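Local structure of mitogen activated protein kinase, putative (Leishmania donovani, 4QNY) at residues A154-L157 / D163-I166; F129-A134 / G217-S222; R70-L75 / Y345-K350. The protein probably phosphorylates serine and threonine residues of protein substrates with ATP, as a member of the mitogen-activated protein kinase family. All coordinates share one frame; numbering follows the deposited sequence.

Interaction 1: A154-L157 / D163-I166. With MG (magnesium ion), chain C; ANP (phosphoaminophosphonic acid-adenylate ester), chain D.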
loop_
_atom_site.group_PDB
_atom_site.type_symbol
_atom_site.label_atom_id
_atom_site.label_comp_id
_atom_site.label_asym_id
_atom_site.label_seq_id
_atom_site.Cartn_x
_atom_site.Cartn_y
_atom_site.Cartn_z
ATOM N N ALA A 154 -0.958 3.083 -6.304
ATOM C CA ALA A 154 -1.070 4.440 -5.775
ATOM C C ALA A 154 -0.284 4.603 -4.477
ATOM O O ALA A 154 0.133 5.707 -4.131
ATOM C CB ALA A 154 -2.533 4.804 -5.556
ATOM N N ASN A 155 -0.086 3.499 -3.762
ATOM C CA ASN A 155 0.658 3.523 -2.507
ATOM C C ASN A 155 2.131 3.170 -2.701
ATOM O O ASN A 155 2.837 2.864 -1.741
ATOM C CB ASN A 155 0.017 2.573 -1.493
ATOM C CG ASN A 155 -1.368 3.027 -1.068
ATOM O OD1 ASN A 155 -1.726 4.192 -1.234
ATOM N ND2 ASN A 155 -2.151 2.109 -0.509
ATOM N N ILE A 156 2.586 3.222 -3.949
ATOM C CA ILE A 156 3.984 2.956 -4.276
ATOM C C ILE A 156 4.622 4.173 -4.942
ATOM O O ILE A 156 4.330 4.473 -6.094
ATOM C CB ILE A 156 4.126 1.742 -5.214
ATOM C CG1 ILE A 156 3.451 0.506 -4.614
ATOM C CG2 ILE A 156 5.588 1.468 -5.502
ATOM C CD1 ILE A 156 4.136 -0.032 -3.378
ATOM N N LEU A 157 5.504 4.859 -4.219
ATOM C CA LEU A 157 6.098 6.104 -4.707
ATOM C C LEU A 157 7.426 5.879 -5.431
ATOM O O LEU A 157 8.275 5.121 -4.965
ATOM C CB LEU A 157 6.299 7.078 -3.545
ATOM C CG LEU A 157 5.040 7.481 -2.773
ATOM C CD1 LEU A 157 5.400 8.305 -1.546
ATOM C CD2 LEU A 157 4.079 8.245 -3.670
ATOM N N ASP A 163 13.987 4.894 -8.076
ATOM C CA ASP A 163 13.988 4.643 -6.640
ATOM C C ASP A 163 12.549 4.484 -6.168
ATOM O O ASP A 163 11.656 5.181 -6.643
ATOM C CB ASP A 163 14.682 5.778 -5.882
ATOM C CG ASP A 163 16.175 5.832 -6.151
ATOM O OD1 ASP A 163 16.747 4.802 -6.563
ATOM O OD2 ASP A 163 16.777 6.906 -5.944
ATOM N N LEU A 164 12.325 3.566 -5.235
ATOM C CA LEU A 164 10.969 3.219 -4.828
ATOM C C LEU A 164 10.769 3.360 -3.322
ATOM O O LEU A 164 11.661 3.038 -2.539
ATOM C CB LEU A 164 10.644 1.792 -5.277
ATOM C CG LEU A 164 9.204 1.287 -5.173
ATOM C CD1 LEU A 164 8.899 0.374 -6.348
ATOM C CD2 LEU A 164 8.970 0.555 -3.861
ATOM N N LYS A 165 9.593 3.844 -2.927
ATOM C CA LYS A 165 9.243 3.977 -1.514
ATOM C C LYS A 165 7.774 3.640 -1.263
ATOM O O LYS A 165 6.880 4.215 -1.886
ATOM C CB LYS A 165 9.541 5.394 -1.012
ATOM C CG LYS A 165 11.022 5.721 -0.897
ATOM C CD LYS A 165 11.244 7.087 -0.272
ATOM C CE LYS A 165 12.722 7.437 -0.230
ATOM N NZ LYS A 165 12.954 8.787 0.357
ATOM N N ILE A 166 7.531 2.709 -0.344
ATOM C CA ILE A 166 6.172 2.314 0.016
ATOM C C ILE A 166 5.563 3.295 1.017
ATOM O O ILE A 166 6.207 3.668 1.997
ATOM C CB ILE A 166 6.141 0.888 0.612
ATOM C CG1 ILE A 166 6.509 -0.146 -0.455
ATOM C CG2 ILE A 166 4.770 0.572 1.196
ATOM C CD1 ILE A 166 6.346 -1.580 0.001
HETATM MG MG MG C . -2.979 5.698 -0.567
HETATM P PG ANP D . -4.858 7.294 4.140
HETATM O O1G ANP D . -4.966 8.785 4.204
HETATM O O2G ANP D . -3.686 6.822 5.084
HETATM O O3G ANP D . -6.211 6.651 4.652
HETATM P PB ANP D . -4.379 8.009 1.439
HETATM O O1B ANP D . -5.504 8.984 1.564
HETATM O O2B ANP D . -4.407 7.400 0.008
HETATM N N3B ANP D . -4.552 6.764 2.557
HETATM P PA ANP D . -1.697 8.415 0.873
HETATM O O1A ANP D . -1.818 7.157 0.101
HETATM O O2A ANP D . -0.565 8.378 1.904
HETATM O O3A ANP D . -3.028 8.754 1.688
HETATM O "O5'" ANP D . -1.486 9.601 -0.156
HETATM C "C5'" ANP D . -2.336 9.773 -1.309
HETATM C "C4'" ANP D . -1.481 10.108 -2.506
HETATM O "O4'" ANP D . -0.605 11.209 -2.191
HETATM C "C3'" ANP D . -0.549 9.000 -2.978
HETATM O "O3'" ANP D . -1.230 8.087 -3.830
HETATM C "C2'" ANP D . 0.532 9.784 -3.724
HETATM O "O2'" ANP D . 0.147 10.061 -5.067
HETATM C "C1'" ANP D . 0.610 11.082 -2.909
HETATM N N9 ANP D . 1.715 11.110 -1.957
HETATM C C8 ANP D . 1.708 10.648 -0.670
HETATM N N7 ANP D . 2.849 10.798 -0.034
HETATM C C5 ANP D . 3.661 11.402 -0.982
HETATM C C6 ANP D . 5.007 11.830 -0.937
HETATM N N6 ANP D . 5.791 11.706 0.135
HETATM N N1 ANP D . 5.519 12.397 -2.053
HETATM C C2 ANP D . 4.739 12.522 -3.130
HETATM N N3 ANP D . 3.463 12.158 -3.287
HETATM C C4 ANP D . 2.983 11.602 -2.169
HETATM O O HOH W 1 -4.459 4.464 -1.038
HETATM O O HOH W 2 -3.061 6.493 -2.459
#
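Leu157 and Lys165 face each other as an antiparallel hydrogen-bonded pair, and their two bonds join strands 156-158 and 164-166 into a hairpin. Leu157 N donates to Lys165 O at 2.8 Å, and the return bond from Lys165 N to Leu157 O is 2.7 Å long. Leu157 O is approached by a second hydrogen as well, through a CA-H...O contact from Leu164 CA at 3.3 Å. Just before the strand, Asn155 and Ala154 reach the metal and the nucleotide. Asn155 OD1 binds the magnesium ion at 2.1 Å, and two nucleotide oxygens, O2B and O1A, two waters and Asp168 complete six-fold coordination. A bond from Asn155 ND2 to Asp150 O helps fix the amide so that its oxygen faces the metal. The ribose is held by Ala154, whose carbonyl O accepts from O3' of the nucleotide at 2.8 Å. Leu157 then supplies a floor for the base: with CG anti to its carbonyl carbon (chi1 -59°), CD1 reaches adenine C5 at 3.6 Å. Lys165 shares this side of the sheet, its extended chain running away from Leu157. On the other side, Ile156, Leu164 and Ile166 make apolar contacts. There Ile156 CG2 meets Leu164 CD1 at 3.6 Å, the two side chains crossing at a slant, and Ile156 CD1 lies alongside Ile166 CG1, pointing the same way. The hairpin thus joins the catalytic loop to the metal-binding Asp168 that follows it, as in protein kinases generally. Strand 110-111 flanks strand 156-158, Leu112 covers Ile156, and helix 124-143 backs the apolar side, with Phe130 against Leu164 and Ala137 against Ile166.

Interaction 2: F129-A134 / G217-S222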
loop_
_atom_site.group_PDB
_atom_site.type_symbol
_atom_site.label_atom_id
_atom_site.label_comp_id
_atom_site.label_asym_id
_atom_site.label_seq_id
_atom_site.Cartn_x
_atom_site.Cartn_y
_atom_site.Cartn_z
ATOM N N PHE A 129 13.935 -3.581 -10.956
ATOM C CA PHE A 129 14.359 -2.676 -9.895
ATOM C C PHE A 129 13.168 -2.225 -9.049
ATOM O O PHE A 129 13.281 -2.087 -7.832
ATOM C CB PHE A 129 15.088 -1.466 -10.485
ATOM C CG PHE A 129 15.794 -0.624 -9.460
ATOM C CD1 PHE A 129 16.508 -1.214 -8.431
ATOM C CD2 PHE A 129 15.757 0.759 -9.535
ATOM C CE1 PHE A 129 17.162 -0.443 -7.488
ATOM C CE2 PHE A 129 16.410 1.537 -8.597
ATOM C CZ PHE A 129 17.113 0.935 -7.572
ATOM N N PHE A 130 12.031 -2.000 -9.701
ATOM C CA PHE A 130 10.799 -1.650 -8.998
ATOM C C PHE A 130 10.354 -2.772 -8.066
ATOM O O PHE A 130 10.089 -2.547 -6.887
ATOM C CB PHE A 130 9.677 -1.334 -9.992
ATOM C CG PHE A 130 9.752 0.044 -10.582
ATOM C CD1 PHE A 130 10.402 1.068 -9.913
ATOM C CD2 PHE A 130 9.162 0.318 -11.805
ATOM C CE1 PHE A 130 10.468 2.337 -10.457
ATOM C CE2 PHE A 130 9.224 1.584 -12.353
ATOM C CZ PHE A 130 9.878 2.595 -11.677
ATOM N N ILE A 131 10.278 -3.983 -8.611
ATOM C CA ILE A 131 9.776 -5.135 -7.871
ATOM C C ILE A 131 10.673 -5.505 -6.690
ATOM O O ILE A 131 10.180 -5.774 -5.594
ATOM C CB ILE A 131 9.618 -6.359 -8.795
ATOM C CG1 ILE A 131 8.498 -6.113 -9.808
ATOM C CG2 ILE A 131 9.321 -7.612 -7.990
ATOM C CD1 ILE A 131 7.155 -5.812 -9.172
ATOM N N TYR A 132 11.984 -5.509 -6.907
ATOM C CA TYR A 132 12.914 -5.872 -5.842
ATOM C C TYR A 132 12.862 -4.874 -4.688
ATOM O O TYR A 132 12.898 -5.265 -3.523
ATOM C CB TYR A 132 14.345 -5.979 -6.369
ATOM C CG TYR A 132 15.325 -6.435 -5.311
ATOM C CD1 TYR A 132 15.450 -7.780 -4.988
ATOM C CD2 TYR A 132 16.114 -5.521 -4.624
ATOM C CE1 TYR A 132 16.337 -8.203 -4.017
ATOM C CE2 TYR A 132 17.005 -5.935 -3.651
ATOM C CZ TYR A 132 17.113 -7.276 -3.353
ATOM O OH TYR A 132 17.998 -7.692 -2.385
ATOM N N GLN A 133 12.786 -3.589 -5.019
ATOM C CA GLN A 133 12.705 -2.544 -4.003
ATOM C C GLN A 133 11.428 -2.681 -3.184
ATOM O O GLN A 133 11.433 -2.474 -1.971
ATOM C CB GLN A 133 12.768 -1.158 -4.646
ATOM C CG GLN A 133 14.164 -0.716 -5.049
ATOM C CD GLN A 133 14.161 0.619 -5.764
ATOM O OE1 GLN A 133 14.584 1.634 -5.212
ATOM N NE2 GLN A 133 13.681 0.625 -7.003
ATOM N N ALA A 134 10.337 -3.036 -3.854
ATOM C CA ALA A 134 9.054 -3.216 -3.187
ATOM C C ALA A 134 9.081 -4.427 -2.261
ATOM O O ALA A 134 8.565 -4.377 -1.144
ATOM C CB ALA A 134 7.940 -3.355 -4.213
ATOM N N GLY A 217 1.866 -7.492 -12.762
ATOM C CA GLY A 217 1.038 -7.766 -13.922
ATOM C C GLY A 217 0.778 -6.526 -14.755
ATOM O O GLY A 217 0.667 -6.599 -15.980
ATOM N N GLU A 218 0.687 -5.382 -14.088
ATOM C CA GLU A 218 0.441 -4.119 -14.772
ATOM C C GLU A 218 1.728 -3.527 -15.339
ATOM O O GLU A 218 1.723 -2.940 -16.421
ATOM C CB GLU A 218 -0.227 -3.120 -13.826
ATOM C CG GLU A 218 -1.615 -3.534 -13.375
ATOM C CD GLU A 218 -2.265 -2.508 -12.470
ATOM O OE1 GLU A 218 -2.193 -1.303 -12.788
ATOM O OE2 GLU A 218 -2.846 -2.907 -11.440
ATOM N N LEU A 219 2.825 -3.680 -14.601
ATOM C CA LEU A 219 4.128 -3.194 -15.046
ATOM C C LEU A 219 4.581 -3.908 -16.315
ATOM O O LEU A 219 5.252 -3.321 -17.165
ATOM C CB LEU A 219 5.174 -3.372 -13.943
ATOM C CG LEU A 219 5.070 -2.440 -12.733
ATOM C CD1 LEU A 219 5.995 -2.901 -11.619
ATOM C CD2 LEU A 219 5.380 -1.003 -13.127
ATOM N N LEU A 220 4.201 -5.175 -16.442
ATOM C CA LEU A 220 4.568 -5.979 -17.603
ATOM C C LEU A 220 3.766 -5.596 -18.845
ATOM O O LEU A 220 3.961 -6.168 -19.918
ATOM C CB LEU A 220 4.380 -7.467 -17.300
ATOM C CG LEU A 220 5.469 -8.119 -16.447
ATOM C CD1 LEU A 220 5.055 -9.522 -16.029
ATOM C CD2 LEU A 220 6.789 -8.149 -17.205
ATOM N N GLY A 221 2.861 -4.633 -18.694
ATOM C CA GLY A 221 2.099 -4.119 -19.817
ATOM C C GLY A 221 0.638 -4.521 -19.797
ATOM O O GLY A 221 0.182 -5.264 -20.667
ATOM N N SER A 222 -0.100 -4.023 -18.808
ATOM C CA SER A 222 -1.517 -4.345 -18.681
ATOM C C SER A 222 -2.255 -3.415 -17.722
ATOM O O SER A 222 -1.658 -2.826 -16.822
ATOM C CB SER A 222 -1.693 -5.793 -18.215
ATOM O OG SER A 222 -3.061 -6.099 -18.009
#
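The ring of Phe130 meets Leu219 obliquely: the leucine methyl CD2 stands 4.2 Å from ring atom CD2. One residue earlier, the Phe129 ring carries the amide nitrogen NE2 of Gln133 over the centre of one face, 3.1 Å above the plane. That amide is fixed by its own bonds. Gln133 NE2 donates to Phe129 O at 2.9 Å, coming from above the carbonyl plane, whereas the helical Gln133 N reaches the same oxygen from the opposite face; NE2 also donates to Cys162 O. At the other end of the amide, Gln133 OE1 accepts from Leu164 N, tying the helix to the neighbouring hairpin. Across the helix interface the contact is entirely apolar and rather small, and one side chain serves as its pivot. Leu219 points toward the facing helix and divides its two methyls: CD2 goes to Phe130, and CD1 touches Ile131 CD1 at 4.0 Å. Ile131 and Leu219 come from opposite helices and overlap alongside one another, and the isoleucine makes the meeting because its CG1 branch, anti to the carbonyl carbon (chi1 -68°), carries CD1 across. Just beyond Leu219 helix 206-219 ends, and Gly221 leaves helical geometry with positive phi; Gly221 N and Ser222 N both bond to Glu218 O. This is the packing of two long C-lobe helices of the kinase fold, 124-143 and 206-219. Further along the same interface Ile131 also rests on Ile212 and Leu216, Ile127 adds to the cover of Leu219, and Leu116 of helix 112-117 closes over it.

Interaction 3: R70-L75 / Y345-K350. With ANP (phosphoaminophosphonic acid-adenylate ester), chain D.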
loop_
_atom_site.group_PDB
_atom_site.type_symbol
_atom_site.label_atom_id
_atom_site.label_comp_id
_atom_site.label_asym_id
_atom_site.label_seq_id
_atom_site.Cartn_x
_atom_site.Cartn_y
_atom_site.Cartn_z
ATOM N N ARG A 70 -1.650 4.876 14.449
ATOM C CA ARG A 70 -0.793 3.746 14.123
ATOM C C ARG A 70 0.072 4.051 12.904
ATOM O O ARG A 70 1.234 3.653 12.843
ATOM C CB ARG A 70 -1.633 2.490 13.879
ATOM C CG ARG A 70 -0.822 1.275 13.455
ATOM C CD ARG A 70 -1.711 0.073 13.171
ATOM N NE ARG A 70 -2.291 -0.488 14.389
ATOM C CZ ARG A 70 -3.021 -1.598 14.425
ATOM N NH1 ARG A 70 -3.263 -2.271 13.307
ATOM N NH2 ARG A 70 -3.509 -2.037 15.577
ATOM N N GLU A 71 -0.499 4.767 11.940
ATOM C CA GLU A 71 0.212 5.110 10.711
ATOM C C GLU A 71 1.420 6.003 10.988
ATOM O O GLU A 71 2.501 5.783 10.441
ATOM C CB GLU A 71 -0.730 5.796 9.719
ATOM C CG GLU A 71 -0.075 6.157 8.394
ATOM C CD GLU A 71 -1.031 6.835 7.431
ATOM O OE1 GLU A 71 -2.257 6.775 7.662
ATOM O OE2 GLU A 71 -0.554 7.430 6.441
ATOM N N ILE A 72 1.230 7.009 11.836
ATOM C CA ILE A 72 2.324 7.896 12.225
ATOM C C ILE A 72 3.393 7.126 12.994
ATOM O O ILE A 72 4.590 7.305 12.760
ATOM C CB ILE A 72 1.819 9.083 13.075
ATOM C CG1 ILE A 72 1.312 10.203 12.168
ATOM C CG2 ILE A 72 2.922 9.628 13.969
ATOM C CD1 ILE A 72 -0.179 10.346 12.156
ATOM N N LYS A 73 2.954 6.261 13.904
ATOM C CA LYS A 73 3.873 5.437 14.683
ATOM C C LYS A 73 4.726 4.550 13.783
ATOM O O LYS A 73 5.926 4.402 14.003
ATOM C CB LYS A 73 3.106 4.574 15.687
ATOM C CG LYS A 73 2.693 5.306 16.953
ATOM C CD LYS A 73 2.245 4.322 18.023
ATOM C CE LYS A 73 2.210 4.971 19.396
ATOM N NZ LYS A 73 1.954 3.971 20.472
ATOM N N LEU A 74 4.097 3.967 12.767
ATOM C CA LEU A 74 4.798 3.096 11.831
ATOM C C LEU A 74 5.797 3.871 10.978
ATOM O O LEU A 74 6.911 3.406 10.743
ATOM C CB LEU A 74 3.799 2.365 10.934
ATOM C CG LEU A 74 3.016 1.236 11.605
ATOM C CD1 LEU A 74 1.774 0.913 10.804
ATOM C CD2 LEU A 74 3.889 0.001 11.760
ATOM N N LEU A 75 5.396 5.053 10.518
ATOM C CA LEU A 75 6.277 5.899 9.718
ATOM C C LEU A 75 7.530 6.284 10.499
ATOM O O LEU A 75 8.630 6.319 9.948
ATOM C CB LEU A 75 5.540 7.156 9.251
ATOM C CG LEU A 75 4.524 6.968 8.123
ATOM C CD1 LEU A 75 3.729 8.244 7.899
ATOM C CD2 LEU A 75 5.223 6.538 6.841
ATOM N N TYR A 345 0.013 14.086 19.718
ATOM C CA TYR A 345 0.874 15.201 20.096
ATOM C C TYR A 345 2.163 14.685 20.731
ATOM O O TYR A 345 3.218 15.302 20.598
ATOM C CB TYR A 345 0.165 16.164 21.054
ATOM C CG TYR A 345 0.852 17.511 21.158
ATOM C CD1 TYR A 345 0.408 18.593 20.413
ATOM C CD2 TYR A 345 1.953 17.697 21.988
ATOM C CE1 TYR A 345 1.035 19.823 20.489
ATOM C CE2 TYR A 345 2.589 18.925 22.071
ATOM C CZ TYR A 345 2.123 19.985 21.320
ATOM O OH TYR A 345 2.746 21.210 21.399
ATOM N N GLU A 346 2.070 13.553 21.420
ATOM C CA GLU A 346 3.248 12.926 22.009
ATOM C C GLU A 346 4.234 12.523 20.915
ATOM O O GLU A 346 5.448 12.588 21.105
ATOM C CB GLU A 346 2.849 11.708 22.844
ATOM N N GLU A 347 3.697 12.114 19.770
ATOM C CA GLU A 347 4.515 11.779 18.611
ATOM C C GLU A 347 5.086 13.042 17.973
ATOM O O GLU A 347 6.107 12.996 17.287
ATOM C CB GLU A 347 3.697 10.990 17.585
ATOM C CG GLU A 347 3.165 9.663 18.102
ATOM C CD GLU A 347 4.260 8.634 18.307
ATOM O OE1 GLU A 347 5.284 8.702 17.595
ATOM O OE2 GLU A 347 4.099 7.759 19.185
ATOM N N SER A 348 4.418 14.167 18.205
ATOM C CA SER A 348 4.869 15.455 17.688
ATOM C C SER A 348 6.033 16.001 18.509
ATOM O O SER A 348 6.940 16.637 17.970
ATOM C CB SER A 348 3.716 16.461 17.679
ATOM O OG SER A 348 4.196 17.791 17.768
ATOM N N VAL A 349 5.997 15.745 19.813
ATOM C CA VAL A 349 7.034 16.199 20.735
ATOM C C VAL A 349 8.401 15.629 20.356
ATOM O O VAL A 349 9.432 16.284 20.528
ATOM C CB VAL A 349 6.684 15.808 22.191
ATOM C CG1 VAL A 349 7.854 16.066 23.130
ATOM C CG2 VAL A 349 5.447 16.559 22.656
ATOM N N LYS A 350 8.397 14.421 19.802
ATOM C CA LYS A 350 9.629 13.724 19.433
ATOM C C LYS A 350 10.437 14.437 18.345
ATOM O O LYS A 350 11.508 13.972 17.958
ATOM C CB LYS A 350 9.304 12.301 18.974
ATOM C CG LYS A 350 8.539 11.474 19.995
ATOM C CD LYS A 350 8.072 10.157 19.393
ATOM C CE LYS A 350 7.322 9.312 20.411
ATOM N NZ LYS A 350 8.209 8.843 21.510
HETATM P PG ANP D . -4.858 7.294 4.140
HETATM O O1G ANP D . -4.966 8.785 4.204
HETATM O O2G ANP D . -3.686 6.822 5.084
HETATM O O3G ANP D . -6.211 6.651 4.652
HETATM P PB ANP D . -4.379 8.009 1.439
HETATM O O1B ANP D . -5.504 8.984 1.564
HETATM O O2B ANP D . -4.407 7.400 0.008
HETATM N N3B ANP D . -4.552 6.764 2.557
HETATM P PA ANP D . -1.697 8.415 0.873
HETATM O O1A ANP D . -1.818 7.157 0.101
HETATM O O2A ANP D . -0.565 8.378 1.904
HETATM O O3A ANP D . -3.028 8.754 1.688
HETATM O "O5'" ANP D . -1.486 9.601 -0.156
HETATM C "C5'" ANP D . -2.336 9.773 -1.309
HETATM C "C4'" ANP D . -1.481 10.108 -2.506
HETATM O "O4'" ANP D . -0.605 11.209 -2.191
HETATM C "C3'" ANP D . -0.549 9.000 -2.978
HETATM O "O3'" ANP D . -1.230 8.087 -3.830
HETATM C "C2'" ANP D . 0.532 9.784 -3.724
HETATM O "O2'" ANP D . 0.147 10.061 -5.067
HETATM C "C1'" ANP D . 0.610 11.082 -2.909
HETATM N N9 ANP D . 1.715 11.110 -1.957
HETATM C C8 ANP D . 1.708 10.648 -0.670
HETATM N N7 ANP D . 2.849 10.798 -0.034
HETATM C C5 ANP D . 3.661 11.402 -0.982
HETATM C C6 ANP D . 5.007 11.830 -0.937
HETATM N N6 ANP D . 5.791 11.706 0.135
HETATM N N1 ANP D . 5.519 12.397 -2.053
HETATM C C2 ANP D . 4.739 12.522 -3.130
HETATM N N3 ANP D . 3.463 12.158 -3.287
HETATM C C4 ANP D . 2.983 11.602 -2.169
#
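Glu347 OE2 rests against the aliphatic stem of Lys73, 3.4 Å from CE and 3.6 Å from CG. The lysine nitrogen itself stays further off, with Lys73 NZ 4.5 Å from Glu347 OE2, beyond salt-bridge range. A sharp bend at chi2 (-70°) turns the carboxylate of Glu347 toward Lys73. The lysine chain runs extended beyond CG, and the two side chains cross at about a right angle. The stem of Glu347 does separate, apolar work: its CB packs on Ile72 CG2 at 3.9 Å, and the two side chains pass alongside, running opposite ways. CG2, anti to the backbone N, is the branch of Ile72 that meets Glu347. With helix 337-349 on one side, Ile72 of helix 62-77 also touches Ile89, Phe101 and Ile103 of the N-lobe sheet. Helix 62-77 is the C helix of the kinase N-lobe, and on its active-site side Glu71 forms a salt bridge through OE2 with Lys52, which also bonds the nucleotide; this pairing is the familiar mark of a C helix swung inward. Helix 337-349 belongs to the C-terminal extension, which in MAP kinases returns to pack on the N-lobe. The chemistry implies a graded interface. Glu347 is buried at its centre, with methylenes against Ile72 and the carboxylate over the aliphatic part of Lys73, which lies at the edge; the attraction between the two separated charges is probably modest.

In the fold
The three contacts show how one kinase fold varies its chemistry with place. Interaction 1, nearest the centre of the chain, relies on backbone bonds and a metal; interaction 2 is buried too, but joins two C-lobe helices through hydrocarbon alone. The two touch, with helix 124-143 serving both, so the nucleotide-side hairpin rests on the helical core. Interaction 3 lies on the other side of the chain's centre from interaction 2, about 31 Å between centres, and mixes apolar packing with a buried glutamate and a partly exposed lysine whose charges stay apart. It meets interaction 1 only indirectly: residues of both approach the same nucleotide, one from each lobe.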